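Local coordinates for acyl-coenzyme A oxidase (PDB 5K3H), which catalyses the first step of peroxisomal beta-oxidation, using FAD and oxygen to desaturate acyl-CoA side chains and releasing hydrogen peroxide, at the interface of chains A and B. Residues are numbered along the deposited sequence; one frame, centred on the assembly and turned at random. Chains: chain A/B, Acyl-coenzyme A oxidase.

The interface of chains A and B. Residues chain A 579-580, 583, 593; chain B 579-580, 583, 593.
Each peptide plane joining residues 579 and 580 carries the partner's Thr580 hydroxyl on the face turned towards the other chain. B:Thr580 OG1 lies over the A:Ala579–A:Thr580 plane, 3.1 Å from A:Thr580 N, and A:Thr580 OG1 takes the twin place over the plane in chain B. Because each oxygen sits above the amide, well away from the plane in which its N-H should lie, this is at best a weak hydrogen bond. On that same face the alanine methyl stands up beside the hydroxyl, with B:Ala579 CB 3.6 Å from A:Thr580 OG1.

Between the two planes the hydroxyls hydrogen-bond each other across the two-fold axis of the dimer, A:Thr580 OG1 to B:Thr580 OG1 at 2.8 Å. Either can donate, and the coordinates do not tell which does. The bond leaves each C-O at close to 120°, a favourable angle for a hydroxyl. On both chains OG1 is turned away from the residue's own carbonyl carbon and stands beside its backbone N (chi1 about -70°), which points CG2 outwards into an apolar rim. There A:Thr580 CG2 meets B:Leu583 CD1 and B:Leu593 CD2, each at 3.9 Å, the Leu583 side chain crossing the threonine at about a right angle. A valine in place of A:Thr580 would probably keep much of this methyl packing but leave the B:Thr580 hydroxyl without its mate, facing a carbon.

The patch is a small polar centre ringed by methyls, where the short helices 579-584 of the two subunits meet in the homodimer. It adjoins Tyr581, an ATP-binding residue of the site shared between subunits, so the contact may help to position that segment. At its rim, B:Leu583 CD1 reaches the backbone carbonyl A:Thr580 O at 3.7 Å.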
loop_
_atom_site.group_PDB
_atom_site.type_symbol
_atom_site.label_atom_id
_atom_site.label_comp_id
_atom_site.label_asym_id
_atom_site.label_seq_id
_atom_site.Cartn_x
_atom_site.Cartn_y
_atom_site.Cartn_z
ATOM N N ALA A 579 -13.537 -9.216 -17.163
ATOM C CA ALA A 579 -14.694 -9.325 -18.050
ATOM C C ALA A 579 -14.491 -8.594 -19.377
ATOM O O ALA A 579 -15.060 -9.008 -20.397
ATOM C CB ALA A 579 -15.941 -8.809 -17.340
ATOM N N THR A 580 -13.749 -7.482 -19.375
ATOM C CA THR A 580 -13.467 -6.741 -20.609
ATOM C C THR A 580 -12.971 -7.647 -21.731
ATOM O O THR A 580 -13.385 -7.517 -22.891
ATOM C CB THR A 580 -12.412 -5.671 -20.342
ATOM O OG1 THR A 580 -12.971 -4.622 -19.545
ATOM C CG2 THR A 580 -11.881 -5.122 -21.655
ATOM N N LEU A 583 -15.907 -9.909 -22.995
ATOM C CA LEU A 583 -16.958 -9.231 -23.749
ATOM C C LEU A 583 -16.499 -8.732 -25.120
ATOM O O LEU A 583 -17.343 -8.469 -25.980
ATOM C CB LEU A 583 -17.468 -8.031 -22.948
ATOM C CG LEU A 583 -18.101 -8.258 -21.578
ATOM C CD1 LEU A 583 -18.098 -6.951 -20.810
ATOM C CD2 LEU A 583 -19.514 -8.765 -21.725
ATOM N N LEU A 593 -22.808 -12.494 -18.316
ATOM C CA LEU A 593 -22.103 -11.755 -17.283
ATOM C C LEU A 593 -22.999 -11.493 -16.071
ATOM O O LEU A 593 -22.514 -11.464 -14.934
ATOM C CB LEU A 593 -21.558 -10.469 -17.888
ATOM C CG LEU A 593 -20.288 -9.974 -17.218
ATOM C CD1 LEU A 593 -19.198 -11.042 -17.325
ATOM C CD2 LEU A 593 -19.846 -8.709 -17.911
ATOM N N ALA B 579 -13.779 -0.222 -18.948
ATOM C CA ALA B 579 -14.194 -0.653 -20.280
ATOM C C ALA B 579 -15.370 -1.624 -20.242
ATOM O O ALA B 579 -16.224 -1.602 -21.140
ATOM C CB ALA B 579 -13.005 -1.281 -21.007
ATOM N N THR B 580 -15.416 -2.505 -19.235
ATOM C CA THR B 580 -16.520 -3.459 -19.113
ATOM C C THR B 580 -17.885 -2.777 -19.183
ATOM O O THR B 580 -18.776 -3.218 -19.914
ATOM C CB THR B 580 -16.374 -4.251 -17.813
ATOM O OG1 THR B 580 -15.256 -5.140 -17.936
ATOM C CG2 THR B 580 -17.634 -5.062 -17.502
ATOM N N LEU B 583 -18.656 -1.813 -22.806
ATOM C CA LEU B 583 -18.855 -2.923 -23.719
ATOM C C LEU B 583 -20.140 -3.689 -23.430
ATOM O O LEU B 583 -20.700 -4.304 -24.347
ATOM C CB LEU B 583 -17.663 -3.886 -23.621
ATOM C CG LEU B 583 -16.255 -3.415 -24.040
ATOM C CD1 LEU B 583 -15.200 -4.317 -23.437
ATOM C CD2 LEU B 583 -16.102 -3.401 -25.562
ATOM N N LEU B 593 -12.534 0.303 -28.679
ATOM C CA LEU B 593 -11.652 0.075 -27.546
ATOM C C LEU B 593 -10.209 -0.034 -27.999
ATOM O O LEU B 593 -9.304 0.375 -27.271
ATOM C CB LEU B 593 -12.084 -1.173 -26.771
ATOM C CG LEU B 593 -11.636 -1.257 -25.307
ATOM C CD1 LEU B 593 -12.175 -0.083 -24.458
ATOM C CD2 LEU B 593 -12.000 -2.628 -24.683
#